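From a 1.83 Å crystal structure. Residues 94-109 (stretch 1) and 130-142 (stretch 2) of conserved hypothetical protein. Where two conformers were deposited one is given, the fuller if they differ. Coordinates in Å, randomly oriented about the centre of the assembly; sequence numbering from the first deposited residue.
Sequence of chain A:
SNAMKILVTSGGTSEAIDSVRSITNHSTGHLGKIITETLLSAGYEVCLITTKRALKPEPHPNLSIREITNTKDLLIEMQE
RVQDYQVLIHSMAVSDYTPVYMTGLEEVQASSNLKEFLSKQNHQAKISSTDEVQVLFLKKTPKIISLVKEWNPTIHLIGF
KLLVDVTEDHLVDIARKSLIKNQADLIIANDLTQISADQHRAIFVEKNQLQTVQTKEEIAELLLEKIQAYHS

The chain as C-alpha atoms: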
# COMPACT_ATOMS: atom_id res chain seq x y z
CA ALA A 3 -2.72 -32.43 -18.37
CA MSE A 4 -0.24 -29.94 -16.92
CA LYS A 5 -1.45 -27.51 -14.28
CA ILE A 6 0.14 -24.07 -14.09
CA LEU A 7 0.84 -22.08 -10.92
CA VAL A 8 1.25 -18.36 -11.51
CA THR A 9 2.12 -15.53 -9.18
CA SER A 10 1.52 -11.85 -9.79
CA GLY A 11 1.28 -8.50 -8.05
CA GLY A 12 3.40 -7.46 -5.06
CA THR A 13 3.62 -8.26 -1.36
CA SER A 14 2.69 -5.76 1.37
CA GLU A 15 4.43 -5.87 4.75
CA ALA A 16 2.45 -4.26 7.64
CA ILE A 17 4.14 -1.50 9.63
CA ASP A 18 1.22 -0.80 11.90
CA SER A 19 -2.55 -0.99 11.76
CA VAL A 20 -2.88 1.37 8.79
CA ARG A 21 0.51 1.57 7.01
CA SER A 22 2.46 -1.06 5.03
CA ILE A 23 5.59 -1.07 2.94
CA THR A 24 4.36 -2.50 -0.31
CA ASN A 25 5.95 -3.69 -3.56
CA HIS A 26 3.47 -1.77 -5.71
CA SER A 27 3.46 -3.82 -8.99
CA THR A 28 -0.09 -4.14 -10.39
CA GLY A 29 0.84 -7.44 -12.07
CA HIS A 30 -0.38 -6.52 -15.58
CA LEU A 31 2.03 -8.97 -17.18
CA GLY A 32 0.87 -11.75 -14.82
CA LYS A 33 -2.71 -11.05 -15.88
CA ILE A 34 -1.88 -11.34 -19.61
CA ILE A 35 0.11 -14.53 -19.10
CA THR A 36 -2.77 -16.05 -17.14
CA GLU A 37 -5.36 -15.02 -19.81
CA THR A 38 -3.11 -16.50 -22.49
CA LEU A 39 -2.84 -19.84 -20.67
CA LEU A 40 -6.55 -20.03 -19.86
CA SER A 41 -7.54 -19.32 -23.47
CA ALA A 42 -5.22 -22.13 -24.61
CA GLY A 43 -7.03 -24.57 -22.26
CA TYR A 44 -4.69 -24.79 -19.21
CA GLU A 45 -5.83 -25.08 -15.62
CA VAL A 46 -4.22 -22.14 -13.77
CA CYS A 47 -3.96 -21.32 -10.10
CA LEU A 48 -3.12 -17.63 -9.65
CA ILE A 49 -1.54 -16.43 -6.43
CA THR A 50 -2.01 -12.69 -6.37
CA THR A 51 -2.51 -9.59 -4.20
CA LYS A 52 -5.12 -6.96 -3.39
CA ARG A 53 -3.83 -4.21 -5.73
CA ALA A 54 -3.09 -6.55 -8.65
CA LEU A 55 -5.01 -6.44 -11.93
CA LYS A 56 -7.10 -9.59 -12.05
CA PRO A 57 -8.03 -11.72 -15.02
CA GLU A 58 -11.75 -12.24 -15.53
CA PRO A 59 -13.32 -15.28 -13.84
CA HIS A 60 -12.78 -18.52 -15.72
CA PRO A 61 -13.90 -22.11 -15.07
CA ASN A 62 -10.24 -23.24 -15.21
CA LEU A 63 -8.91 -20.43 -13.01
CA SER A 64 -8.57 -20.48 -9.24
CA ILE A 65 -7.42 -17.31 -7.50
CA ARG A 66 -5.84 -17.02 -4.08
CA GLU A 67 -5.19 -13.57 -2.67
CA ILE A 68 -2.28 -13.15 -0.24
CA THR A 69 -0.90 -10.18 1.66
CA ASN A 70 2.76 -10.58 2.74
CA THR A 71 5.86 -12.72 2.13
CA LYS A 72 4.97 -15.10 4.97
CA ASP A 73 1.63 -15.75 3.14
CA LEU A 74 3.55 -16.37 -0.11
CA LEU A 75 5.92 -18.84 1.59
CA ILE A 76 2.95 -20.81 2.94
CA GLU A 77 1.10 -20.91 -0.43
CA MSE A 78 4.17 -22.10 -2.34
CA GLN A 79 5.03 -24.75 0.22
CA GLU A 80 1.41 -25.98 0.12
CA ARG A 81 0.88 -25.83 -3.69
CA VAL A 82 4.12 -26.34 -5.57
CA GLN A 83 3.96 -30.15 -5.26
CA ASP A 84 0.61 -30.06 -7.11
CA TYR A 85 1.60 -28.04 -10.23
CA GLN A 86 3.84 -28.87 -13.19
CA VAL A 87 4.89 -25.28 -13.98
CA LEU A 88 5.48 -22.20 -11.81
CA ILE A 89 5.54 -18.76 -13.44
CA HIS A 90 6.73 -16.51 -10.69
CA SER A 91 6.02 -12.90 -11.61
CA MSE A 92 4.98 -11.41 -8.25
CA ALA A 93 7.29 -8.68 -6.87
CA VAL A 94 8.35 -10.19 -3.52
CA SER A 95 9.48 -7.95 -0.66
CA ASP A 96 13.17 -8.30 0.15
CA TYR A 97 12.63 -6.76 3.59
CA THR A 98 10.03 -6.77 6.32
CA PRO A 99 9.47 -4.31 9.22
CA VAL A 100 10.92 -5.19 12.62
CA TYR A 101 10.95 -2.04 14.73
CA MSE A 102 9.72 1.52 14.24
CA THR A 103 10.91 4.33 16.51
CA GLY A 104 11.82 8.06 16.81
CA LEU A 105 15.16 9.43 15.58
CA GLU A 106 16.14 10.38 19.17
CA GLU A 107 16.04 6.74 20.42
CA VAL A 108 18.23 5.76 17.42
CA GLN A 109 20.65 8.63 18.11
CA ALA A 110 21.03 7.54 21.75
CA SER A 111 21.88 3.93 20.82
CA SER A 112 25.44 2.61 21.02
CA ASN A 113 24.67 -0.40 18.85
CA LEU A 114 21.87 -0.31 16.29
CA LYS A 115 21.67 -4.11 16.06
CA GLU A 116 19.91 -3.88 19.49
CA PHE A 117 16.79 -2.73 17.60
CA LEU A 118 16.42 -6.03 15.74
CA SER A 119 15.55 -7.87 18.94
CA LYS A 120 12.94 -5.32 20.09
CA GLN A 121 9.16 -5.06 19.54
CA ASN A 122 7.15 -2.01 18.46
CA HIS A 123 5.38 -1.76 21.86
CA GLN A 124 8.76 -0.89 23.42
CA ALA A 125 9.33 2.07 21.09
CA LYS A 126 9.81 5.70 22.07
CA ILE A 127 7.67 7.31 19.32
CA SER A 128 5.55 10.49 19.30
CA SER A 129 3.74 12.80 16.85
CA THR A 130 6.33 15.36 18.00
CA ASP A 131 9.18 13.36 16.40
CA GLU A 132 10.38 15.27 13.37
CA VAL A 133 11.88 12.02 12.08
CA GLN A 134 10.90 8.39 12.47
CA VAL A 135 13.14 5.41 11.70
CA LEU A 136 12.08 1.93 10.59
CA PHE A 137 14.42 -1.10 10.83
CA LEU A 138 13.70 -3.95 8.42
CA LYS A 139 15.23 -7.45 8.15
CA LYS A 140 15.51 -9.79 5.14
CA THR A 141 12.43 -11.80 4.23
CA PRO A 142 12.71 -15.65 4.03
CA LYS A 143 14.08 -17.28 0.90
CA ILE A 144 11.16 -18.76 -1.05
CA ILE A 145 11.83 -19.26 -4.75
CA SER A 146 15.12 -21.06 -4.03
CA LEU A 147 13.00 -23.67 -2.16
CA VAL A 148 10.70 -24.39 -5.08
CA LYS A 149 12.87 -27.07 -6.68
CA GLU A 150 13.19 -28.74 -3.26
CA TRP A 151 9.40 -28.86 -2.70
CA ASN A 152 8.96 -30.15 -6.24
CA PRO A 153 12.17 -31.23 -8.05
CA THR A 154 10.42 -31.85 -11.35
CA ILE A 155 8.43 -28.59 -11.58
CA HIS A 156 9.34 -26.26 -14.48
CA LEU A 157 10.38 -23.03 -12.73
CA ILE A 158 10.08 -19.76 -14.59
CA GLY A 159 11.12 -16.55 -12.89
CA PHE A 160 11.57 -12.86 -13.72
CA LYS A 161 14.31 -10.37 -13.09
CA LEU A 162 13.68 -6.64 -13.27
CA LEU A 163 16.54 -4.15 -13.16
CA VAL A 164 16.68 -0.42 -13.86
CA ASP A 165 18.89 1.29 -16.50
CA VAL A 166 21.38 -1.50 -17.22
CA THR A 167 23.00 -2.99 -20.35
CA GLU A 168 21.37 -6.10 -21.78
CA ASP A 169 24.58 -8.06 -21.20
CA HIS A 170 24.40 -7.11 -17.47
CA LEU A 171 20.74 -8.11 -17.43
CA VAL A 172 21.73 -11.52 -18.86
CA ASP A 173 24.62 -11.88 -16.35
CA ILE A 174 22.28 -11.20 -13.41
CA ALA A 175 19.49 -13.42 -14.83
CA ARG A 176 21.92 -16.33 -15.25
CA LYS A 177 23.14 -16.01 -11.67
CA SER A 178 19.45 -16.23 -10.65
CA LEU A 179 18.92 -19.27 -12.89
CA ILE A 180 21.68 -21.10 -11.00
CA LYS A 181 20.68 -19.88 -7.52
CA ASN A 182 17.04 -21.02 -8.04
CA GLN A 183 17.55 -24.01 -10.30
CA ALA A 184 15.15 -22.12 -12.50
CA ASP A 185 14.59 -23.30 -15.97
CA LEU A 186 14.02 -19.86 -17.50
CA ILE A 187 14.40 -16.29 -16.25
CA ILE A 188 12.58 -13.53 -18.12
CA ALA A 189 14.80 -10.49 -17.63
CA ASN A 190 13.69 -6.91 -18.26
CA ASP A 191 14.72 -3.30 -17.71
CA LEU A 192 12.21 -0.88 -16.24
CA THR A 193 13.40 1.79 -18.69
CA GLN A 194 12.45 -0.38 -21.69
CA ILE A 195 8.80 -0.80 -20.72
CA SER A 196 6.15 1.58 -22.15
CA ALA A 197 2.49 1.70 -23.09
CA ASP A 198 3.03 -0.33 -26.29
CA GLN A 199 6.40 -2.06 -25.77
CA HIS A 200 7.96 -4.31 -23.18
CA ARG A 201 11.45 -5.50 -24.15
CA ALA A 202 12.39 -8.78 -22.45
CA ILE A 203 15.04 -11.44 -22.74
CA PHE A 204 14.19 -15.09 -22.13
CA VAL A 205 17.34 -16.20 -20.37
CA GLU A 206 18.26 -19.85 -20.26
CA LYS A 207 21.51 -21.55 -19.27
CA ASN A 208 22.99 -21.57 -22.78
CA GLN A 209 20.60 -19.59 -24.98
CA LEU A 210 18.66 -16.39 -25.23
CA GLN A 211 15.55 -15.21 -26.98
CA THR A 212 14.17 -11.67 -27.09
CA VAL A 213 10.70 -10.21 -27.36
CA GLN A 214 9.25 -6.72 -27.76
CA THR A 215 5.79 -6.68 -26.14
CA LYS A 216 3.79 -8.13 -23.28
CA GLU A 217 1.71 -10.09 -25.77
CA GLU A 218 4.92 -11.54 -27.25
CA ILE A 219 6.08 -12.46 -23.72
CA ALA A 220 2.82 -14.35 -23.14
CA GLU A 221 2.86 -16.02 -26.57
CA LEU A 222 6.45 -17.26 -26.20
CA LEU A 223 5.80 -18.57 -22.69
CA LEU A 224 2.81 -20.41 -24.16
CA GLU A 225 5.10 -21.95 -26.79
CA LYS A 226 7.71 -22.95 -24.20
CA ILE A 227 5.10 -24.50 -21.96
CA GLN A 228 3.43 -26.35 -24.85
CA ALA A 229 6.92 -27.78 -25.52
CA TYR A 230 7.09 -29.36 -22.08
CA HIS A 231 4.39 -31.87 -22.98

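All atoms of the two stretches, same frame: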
# COMPACT_ATOMS: atom_id res chain seq x y z
N VAL A 94 8.33 -9.68 -4.90
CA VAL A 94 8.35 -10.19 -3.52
C VAL A 94 9.24 -9.30 -2.69
O VAL A 94 10.39 -9.06 -3.06
CB VAL A 94 8.85 -11.66 -3.50
CG1 VAL A 94 8.97 -12.22 -2.06
CG2 VAL A 94 7.91 -12.52 -4.32
N SER A 95 8.71 -8.81 -1.57
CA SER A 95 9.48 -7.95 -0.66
C SER A 95 10.81 -8.60 -0.28
O SER A 95 10.85 -9.79 0.06
CB SER A 95 8.67 -7.64 0.60
OG SER A 95 7.50 -6.95 0.23
N ASP A 96 11.89 -7.82 -0.36
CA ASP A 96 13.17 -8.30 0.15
C ASP A 96 13.34 -8.06 1.63
O ASP A 96 14.23 -8.67 2.24
CB ASP A 96 14.32 -7.64 -0.58
CG ASP A 96 14.60 -8.28 -1.91
OD1 ASP A 96 14.39 -9.51 -2.07
OD2 ASP A 96 15.04 -7.54 -2.81
N TYR A 97 12.55 -7.14 2.18
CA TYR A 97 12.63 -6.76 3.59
C TYR A 97 11.27 -6.64 4.23
O TYR A 97 10.29 -6.22 3.59
CB TYR A 97 13.38 -5.41 3.73
CG TYR A 97 14.83 -5.54 3.28
CD1 TYR A 97 15.18 -5.27 1.96
CD2 TYR A 97 15.81 -5.97 4.16
CE1 TYR A 97 16.51 -5.44 1.51
CE2 TYR A 97 17.14 -6.14 3.73
CZ TYR A 97 17.48 -5.87 2.41
OH TYR A 97 18.81 -6.01 2.00
N THR A 98 11.24 -6.90 5.54
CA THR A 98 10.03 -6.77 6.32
C THR A 98 10.29 -5.99 7.63
O THR A 98 11.34 -6.15 8.25
CB THR A 98 9.43 -8.17 6.57
OG1 THR A 98 8.10 -8.02 7.07
CG2 THR A 98 10.33 -9.04 7.49
N PRO A 99 9.33 -5.13 8.03
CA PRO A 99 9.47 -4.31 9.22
C PRO A 99 9.77 -5.12 10.48
O PRO A 99 9.20 -6.21 10.67
CB PRO A 99 8.09 -3.66 9.36
CG PRO A 99 7.62 -3.53 7.97
CD PRO A 99 8.05 -4.84 7.33
N VAL A 100 10.66 -4.59 11.33
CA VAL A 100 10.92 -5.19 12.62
C VAL A 100 10.55 -4.22 13.74
O VAL A 100 9.79 -4.56 14.66
CB VAL A 100 12.40 -5.65 12.76
CG1 VAL A 100 12.69 -6.14 14.20
CG2 VAL A 100 12.70 -6.76 11.76
N TYR A 101 11.05 -2.99 13.64
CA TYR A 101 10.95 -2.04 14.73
C TYR A 101 10.90 -0.63 14.19
O TYR A 101 11.72 -0.25 13.35
CB TYR A 101 12.15 -2.20 15.65
CG TYR A 101 12.11 -1.38 16.92
CD1 TYR A 101 13.01 -0.34 17.12
CD2 TYR A 101 11.20 -1.67 17.94
CE1 TYR A 101 13.00 0.41 18.31
CE2 TYR A 101 11.19 -0.93 19.14
CZ TYR A 101 12.09 0.11 19.31
OH TYR A 101 12.12 0.85 20.49
N MSE A 102 9.94 0.15 14.69
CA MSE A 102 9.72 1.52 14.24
C MSE A 102 9.84 2.43 15.45
O MSE A 102 9.20 2.20 16.47
CB MSE A 102 8.32 1.63 13.64
CG MSE A 102 7.77 3.04 13.48
SE MSE A 102 8.09 3.71 11.71
CE MSE A 102 9.58 4.35 11.92
N THR A 103 10.67 3.46 15.35
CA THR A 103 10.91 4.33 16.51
C THR A 103 11.23 5.78 16.08
O THR A 103 11.28 6.08 14.90
CB THR A 103 12.02 3.75 17.44
OG1 THR A 103 11.96 4.38 18.72
CG2 THR A 103 13.41 3.94 16.84
N GLY A 104 11.43 6.65 17.07
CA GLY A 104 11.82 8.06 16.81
C GLY A 104 13.32 8.18 16.59
O GLY A 104 14.10 7.35 17.06
N LEU A 105 13.73 9.21 15.85
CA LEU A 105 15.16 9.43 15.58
C LEU A 105 16.00 9.55 16.86
O LEU A 105 17.15 9.08 16.89
CB LEU A 105 15.36 10.69 14.71
CG LEU A 105 16.78 10.97 14.22
CD1 LEU A 105 17.27 9.91 13.24
CD2 LEU A 105 16.87 12.37 13.59
N GLU A 106 15.44 10.17 17.89
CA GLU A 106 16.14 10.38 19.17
C GLU A 106 16.58 9.08 19.84
O GLU A 106 17.72 8.97 20.28
CB GLU A 106 15.29 11.26 20.11
CG GLU A 106 13.78 11.00 20.02
CD GLU A 106 13.06 11.92 19.02
OE1 GLU A 106 12.85 13.11 19.37
OE2 GLU A 106 12.67 11.44 17.93
N GLU A 107 15.68 8.08 19.90
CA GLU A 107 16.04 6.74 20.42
C GLU A 107 17.19 6.12 19.61
O GLU A 107 18.10 5.52 20.18
CB GLU A 107 14.83 5.78 20.46
CG GLU A 107 15.12 4.51 21.29
CD GLU A 107 14.11 3.37 21.11
OE1 GLU A 107 13.05 3.55 20.49
OE2 GLU A 107 14.38 2.26 21.62
N VAL A 108 17.15 6.26 18.29
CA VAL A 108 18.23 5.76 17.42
C VAL A 108 19.55 6.50 17.70
O VAL A 108 20.61 5.88 17.81
CB VAL A 108 17.87 5.85 15.92
CG1 VAL A 108 18.98 5.20 15.05
CG2 VAL A 108 16.52 5.13 15.67
N GLN A 109 19.47 7.82 17.81
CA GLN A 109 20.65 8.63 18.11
C GLN A 109 21.32 8.26 19.44
O GLN A 109 22.55 8.35 19.56
CB GLN A 109 20.28 10.10 18.07
CG GLN A 109 20.28 10.63 16.65
CD GLN A 109 19.82 12.08 16.54
OE1 GLN A 109 18.86 12.50 17.19
NE2 GLN A 109 20.50 12.85 15.69
N THR A 130 5.36 14.27 17.93
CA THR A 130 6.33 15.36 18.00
C THR A 130 7.65 15.04 17.29
O THR A 130 8.38 15.97 16.93
CB THR A 130 6.61 15.82 19.46
OG1 THR A 130 7.03 14.71 20.26
CG2 THR A 130 5.36 16.44 20.08
N ASP A 131 7.95 13.75 17.10
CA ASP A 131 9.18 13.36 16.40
C ASP A 131 9.19 14.02 15.03
O ASP A 131 8.24 13.87 14.26
CB ASP A 131 9.28 11.84 16.19
CG ASP A 131 9.24 11.05 17.49
OD1 ASP A 131 8.88 9.85 17.42
OD2 ASP A 131 9.57 11.59 18.57
N GLU A 132 10.24 14.77 14.72
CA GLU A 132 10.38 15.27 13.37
C GLU A 132 10.76 14.15 12.40
O GLU A 132 10.51 14.24 11.20
CB GLU A 132 11.43 16.38 13.30
CG GLU A 132 10.83 17.76 12.99
CD GLU A 132 10.16 17.81 11.61
OE1 GLU A 132 10.79 17.36 10.61
OE2 GLU A 132 9.01 18.31 11.54
N VAL A 133 11.39 13.10 12.92
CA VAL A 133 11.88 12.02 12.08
C VAL A 133 11.55 10.70 12.74
O VAL A 133 11.74 10.54 13.95
CB VAL A 133 13.42 12.14 11.82
CG1 VAL A 133 13.96 10.93 11.03
CG2 VAL A 133 13.74 13.41 11.06
N GLN A 134 11.06 9.74 11.96
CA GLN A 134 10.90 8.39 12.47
C GLN A 134 11.75 7.41 11.65
O GLN A 134 12.08 7.68 10.49
CB GLN A 134 9.42 8.02 12.61
CG GLN A 134 8.70 8.84 13.73
CD GLN A 134 7.20 8.52 13.90
OE1 GLN A 134 6.56 7.96 13.01
NE2 GLN A 134 6.64 8.89 15.05
N VAL A 135 12.15 6.30 12.27
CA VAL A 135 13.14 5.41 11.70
C VAL A 135 12.62 3.99 11.79
O VAL A 135 12.27 3.53 12.88
CB VAL A 135 14.47 5.47 12.48
CG1 VAL A 135 15.52 4.58 11.84
CG2 VAL A 135 14.98 6.89 12.56
N LEU A 136 12.56 3.31 10.65
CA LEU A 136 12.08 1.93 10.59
C LEU A 136 13.24 0.99 10.25
O LEU A 136 13.93 1.21 9.25
CB LEU A 136 10.94 1.80 9.54
CG LEU A 136 10.45 0.37 9.26
CD1 LEU A 136 9.73 -0.20 10.46
CD2 LEU A 136 9.57 0.33 7.99
N PHE A 137 13.42 -0.06 11.07
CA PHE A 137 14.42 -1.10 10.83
C PHE A 137 13.71 -2.28 10.20
O PHE A 137 12.65 -2.69 10.68
CB PHE A 137 15.09 -1.52 12.14
CG PHE A 137 15.89 -0.40 12.78
CD1 PHE A 137 15.26 0.53 13.62
CD2 PHE A 137 17.25 -0.24 12.48
CE1 PHE A 137 15.98 1.60 14.19
CE2 PHE A 137 18.00 0.82 13.05
CZ PHE A 137 17.36 1.74 13.89
N LEU A 138 14.30 -2.83 9.14
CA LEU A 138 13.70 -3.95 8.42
C LEU A 138 14.74 -5.04 8.29
O LEU A 138 15.94 -4.74 8.11
CB LEU A 138 13.23 -3.52 7.04
CG LEU A 138 12.24 -2.35 6.93
CD1 LEU A 138 12.97 -1.01 6.83
CD2 LEU A 138 11.34 -2.58 5.74
N LYS A 139 14.30 -6.30 8.39
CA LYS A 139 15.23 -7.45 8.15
C LYS A 139 14.89 -8.15 6.82
O LYS A 139 13.79 -7.98 6.30
CB LYS A 139 15.11 -8.46 9.29
CG LYS A 139 13.79 -9.25 9.31
CD LYS A 139 13.69 -10.22 10.50
CE LYS A 139 12.52 -11.17 10.32
NZ LYS A 139 12.38 -12.04 11.57
N LYS A 140 15.82 -8.95 6.30
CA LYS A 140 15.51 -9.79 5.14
C LYS A 140 14.31 -10.71 5.33
O LYS A 140 14.11 -11.34 6.41
CB LYS A 140 16.72 -10.62 4.73
CG LYS A 140 17.76 -9.84 3.97
CD LYS A 140 18.77 -10.80 3.34
CE LYS A 140 19.99 -10.03 2.85
NZ LYS A 140 21.19 -10.91 2.72
N THR A 141 13.52 -10.82 4.27
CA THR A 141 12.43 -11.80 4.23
C THR A 141 13.02 -13.19 3.98
O THR A 141 14.18 -13.29 3.53
CB THR A 141 11.46 -11.46 3.09
OG1 THR A 141 12.23 -11.15 1.93
CG2 THR A 141 10.60 -10.25 3.49
N PRO A 142 12.24 -14.25 4.25
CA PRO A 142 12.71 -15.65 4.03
C PRO A 142 12.95 -15.94 2.56
O PRO A 142 12.23 -15.41 1.69
CB PRO A 142 11.53 -16.51 4.48
CG PRO A 142 10.30 -15.57 4.37
CD PRO A 142 10.86 -14.23 4.79
O HOH W 1 9.75 14.04 19.57

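Strands 97-104 and 133-140 run antiparallel, and the backbone ladder between them does most of the joining; together the two stretches bury 1193 Å². Three residues cover the most surface, F137, Y97 and T141, and each illustrates a different rule.

F137 sits at the middle of the ladder, where the register slips by one residue at a beta bulge. Its O accepts from V100 N at 2.8 Å and, weakly, from Y101 N at 3.4 Å, so one carbonyl serves two successive amides; its own N returns a nearly straight bond to Y101 O at 2.9 Å. Beyond the bulge the pairing is regular: T103 N to V135 O at 2.9 Å, V135 N to T103 O at 2.8 Å, and L105 N to V133 O at 3.1 Å, which carries the ladder into the first turn of the helix. The F137 side chain, chi1 m, lies on the same face as those of Y101, T103 and V135. V108 CG2 meets the edge of its ring at CE1, 3.9 Å away, and also lies 3.8 Å from V135 CB. The helix thus folds back over this face, and beta-branched valines give compact packing on both sides of the contact. L105 adds its CB, 3.8 Å from V133 CB.

On the face of M102 and L136, the selenomethionine's flexible chain bends back until its CE lies 3.7 Å from L136 CB. G104, at the N-cap of the helix, needs its lack of a side chain: an ideal CB would fall 2.7 Å from D131 OD1.

Y97 and K140 form a non-hydrogen-bonded pair whose side chains diverge, yet Y97 still covers much surface. Its CB rests 3.8 Å from L138 CB, and its ring, with chi1 m, lies obliquely along the opposing backbone, with CD2 3.7 Å from K140 N. Next door, T98 N gives to K139 O at 2.9 Å and K139 N to T98 O at 3.0 Å.

T141 closes this end just past the strand. Its N donates to D96 O at 3.0 Å and, with chi1 p, its OG1 donates to S95 O at 2.7 Å, while its CG2 packs 3.9 Å from T98 CB. Threonine suits the place by offering a donor and a methyl together.

At the other end, E106 OE2 and D131 OD2 lie 3.2 Å apart, like charges without a direct bond; a water donates to E106 OE1 at 3.2 Å and to D131 OD2 at 2.7 Å, bridging the two acids.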